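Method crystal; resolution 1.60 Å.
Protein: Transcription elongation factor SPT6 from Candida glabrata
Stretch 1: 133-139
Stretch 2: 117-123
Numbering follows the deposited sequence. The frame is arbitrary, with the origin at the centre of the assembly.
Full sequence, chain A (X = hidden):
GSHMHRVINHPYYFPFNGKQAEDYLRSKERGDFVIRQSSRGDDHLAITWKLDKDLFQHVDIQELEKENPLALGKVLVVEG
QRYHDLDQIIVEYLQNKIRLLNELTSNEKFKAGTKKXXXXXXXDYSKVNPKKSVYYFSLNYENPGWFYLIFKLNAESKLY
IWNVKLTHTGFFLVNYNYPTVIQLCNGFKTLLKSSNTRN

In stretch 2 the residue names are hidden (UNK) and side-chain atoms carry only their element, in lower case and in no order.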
# COMPACT_ATOMS: atom_id res chain seq x y z
N SER A 133 25.00 3.85 10.00
CA SER A 133 23.81 3.08 9.66
C SER A 133 23.17 3.70 8.42
O SER A 133 23.34 4.88 8.15
CB SER A 133 22.82 3.10 10.83
OG SER A 133 22.39 4.42 11.12
N VAL A 134 22.45 2.88 7.66
CA VAL A 134 21.73 3.40 6.51
C VAL A 134 20.44 2.62 6.36
O VAL A 134 20.35 1.46 6.77
CB VAL A 134 22.57 3.32 5.21
CG1 VAL A 134 22.77 1.87 4.79
CG2 VAL A 134 21.92 4.12 4.10
N TYR A 135 19.43 3.27 5.79
CA TYR A 135 18.19 2.58 5.46
C TYR A 135 17.45 3.28 4.33
O TYR A 135 17.49 4.50 4.20
CB TYR A 135 17.28 2.43 6.69
CG TYR A 135 16.66 3.70 7.24
CD1 TYR A 135 15.36 4.06 6.90
CD2 TYR A 135 17.35 4.52 8.12
CE1 TYR A 135 14.77 5.21 7.42
CE2 TYR A 135 16.77 5.67 8.64
CZ TYR A 135 15.48 6.01 8.28
OH TYR A 135 14.90 7.14 8.79
N TYR A 136 16.78 2.48 3.50
CA TYR A 136 15.99 2.98 2.39
C TYR A 136 14.66 2.23 2.30
O TYR A 136 14.56 1.10 2.75
CB TYR A 136 16.75 2.81 1.08
CG TYR A 136 17.99 3.67 1.01
CD1 TYR A 136 17.89 5.05 1.06
CD2 TYR A 136 19.25 3.09 0.90
CE1 TYR A 136 19.03 5.85 1.01
CE2 TYR A 136 20.38 3.88 0.84
CZ TYR A 136 20.27 5.25 0.90
OH TYR A 136 21.40 6.04 0.84
N PHE A 137 13.66 2.90 1.73
CA PHE A 137 12.40 2.26 1.36
C PHE A 137 12.41 2.10 -0.15
O PHE A 137 12.97 2.93 -0.87
CB PHE A 137 11.20 3.14 1.75
CG PHE A 137 11.12 3.45 3.21
CD1 PHE A 137 10.57 2.53 4.10
CD2 PHE A 137 11.59 4.65 3.71
CE1 PHE A 137 10.49 2.82 5.45
CE2 PHE A 137 11.52 4.94 5.06
CZ PHE A 137 10.96 4.03 5.93
N SER A 138 11.80 1.01 -0.63
CA SER A 138 11.59 0.81 -2.06
C SER A 138 10.29 0.04 -2.31
O SER A 138 9.72 -0.56 -1.41
CB SER A 138 12.80 0.09 -2.68
OG SER A 138 12.96 -1.18 -2.10
N LEU A 139 9.80 0.07 -3.55
CA LEU A 139 8.55 -0.58 -3.86
C LEU A 139 8.70 -2.09 -4.01
O LEU A 139 9.64 -2.57 -4.63
CB LEU A 139 7.94 0.01 -5.13
CG LEU A 139 7.10 1.26 -4.91
CD1 LEU A 139 6.83 1.96 -6.24
CD2 LEU A 139 5.79 0.89 -4.22
N UNK A 117 18.76 -4.04 -6.46
CA UNK A 117 19.45 -2.77 -6.68
C UNK A 117 19.65 -2.01 -5.36
O UNK A 117 20.72 -1.46 -5.11
c UNK A 117 18.06 -1.70 -10.17
o UNK A 117 17.05 -1.06 -9.84
o UNK A 117 18.50 -1.71 -11.35
c UNK A 117 18.70 -1.92 -7.71
c UNK A 117 18.80 -2.50 -9.12
N UNK A 118 18.64 -2.02 -4.51
CA UNK A 118 18.73 -1.27 -3.27
C UNK A 118 19.65 -1.98 -2.28
O UNK A 118 20.41 -1.33 -1.55
c UNK A 118 17.33 -0.98 -2.66
c UNK A 118 17.47 -0.35 -1.26
c UNK A 118 16.54 -0.08 -3.58
N UNK A 119 19.61 -3.31 -2.27
CA UNK A 119 20.55 -4.08 -1.45
C UNK A 119 21.99 -3.77 -1.85
O UNK A 119 22.83 -3.57 -0.99
c UNK A 119 19.04 -5.98 -0.80
c UNK A 119 20.30 -5.59 -1.55
c UNK A 119 21.51 -6.37 -1.03
N UNK A 120 22.26 -3.73 -3.16
CA UNK A 120 23.59 -3.39 -3.63
C UNK A 120 23.98 -1.96 -3.26
O UNK A 120 25.13 -1.70 -2.90
n UNK A 120 26.75 -3.81 -9.14
c UNK A 120 23.72 -3.62 -5.14
c UNK A 120 25.23 -3.74 -7.15
c UNK A 120 25.13 -3.38 -5.68
c UNK A 120 26.64 -3.51 -7.68
N UNK A 121 23.03 -1.03 -3.36
CA UNK A 121 23.34 0.35 -3.00
C UNK A 121 23.76 0.44 -1.54
O UNK A 121 24.68 1.17 -1.18
c UNK A 121 23.16 5.40 -2.74
c UNK A 121 22.46 3.31 -1.83
c UNK A 121 22.50 2.73 -3.09
c UNK A 121 22.89 3.50 -4.17
c UNK A 121 22.79 4.64 -1.66
c UNK A 121 22.16 1.28 -3.27
c UNK A 121 23.21 4.83 -4.00
N UNK A 122 23.08 -0.33 -0.69
CA UNK A 122 23.37 -0.33 0.74
C UNK A 122 24.69 -1.04 1.07
O UNK A 122 25.46 -0.55 1.89
c UNK A 122 21.02 0.04 1.52
c UNK A 122 22.20 -0.94 1.54
c UNK A 122 22.62 -1.24 2.97
c UNK A 122 19.75 -0.54 2.06
N UNK A 123 24.94 -2.19 0.44
CA UNK A 123 26.23 -2.86 0.60
C UNK A 123 27.38 -1.92 0.23
O UNK A 123 28.31 -1.72 1.02
o UNK A 123 24.75 -7.46 -0.52
c UNK A 123 25.40 -6.43 -0.79
c UNK A 123 25.39 -5.27 0.19
o UNK A 123 26.08 -6.31 -1.84
c UNK A 123 26.30 -4.12 -0.26

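Position 117 carries three side-chain carbons and two oxygens. The carbons run in a row, and both oxygens sit on the third. That is a carboxylate on a two-methylene arm. It is out of reach of stretch 1. The residue is Glu117, and its OE1 is hydrogen-bonded elsewhere in the structure.

Position 118 has three carbons, one carrying the other two. The fork starts at CB, and the CA-to-CB bond points toward the strand. One branch carbon lies 4.0 Å from CB of Tyr136. The other lies 3.9 Å from CB of Ser138. This is Val118, with CG1 facing Tyr136 and CG2 facing Ser138.

Position 119 also has three carbons, again forked at CB. It is out of reach of stretch 1. The residue is Val119.

Position 120 has four carbons in a row ending in a nitrogen. Every chi angle is near t, so the chain is fully extended. It touches nothing on the strand. The residue is Lys120.

Position 121 has one carbon followed by a ring of six carbons, with no oxygen attached. That excludes tyrosine. A ring carbon comes 3.2 Å from OH of Tyr136. The residue is Phe121, and the close ring atom is CE2. The hydroxyl oxygen lies at the edge of the Phe121 ring, near its plane.

Position 122 has four carbons, forked at the first, with one arm two carbons long. One carbon on the fork is 3.6 Å from CG1 of Val134. Another is 3.6 Å from CD2 of Tyr136. The residue is Ile122; the carbon closest to Val134 is CG2, and the one closest to Tyr136 is CG1.

Position 123 has three carbons, the third carrying two oxygens. Its CA-to-CB bond points away from the strand. The residue is Glu123.

The helix runs nearly antiparallel to the strand, at 164°, with a closest axis approach of 9.3 Å. Alternation along the strand turns Val134, Tyr136 and Ser138 toward the helix, while Tyr135 and Phe137 point away. Helical spacing brings Val118, Phe121 and Ile122 to the contact. Tyr136 is central and touches all three. Its ring and that of Phe121 meet obliquely, with centroids 5.4 Å apart and planes at 77°. Ile122 CG1 lies at the edge of the tyrosine ring. No hydrogen bond crosses between the stretches, so the contact rests on packing. It buries 293 Å², both sides summed. Glu117, Lys120 and Glu123 keep their charged groups out of it.

Stretch 2, residues 117-123: EVVKFIE
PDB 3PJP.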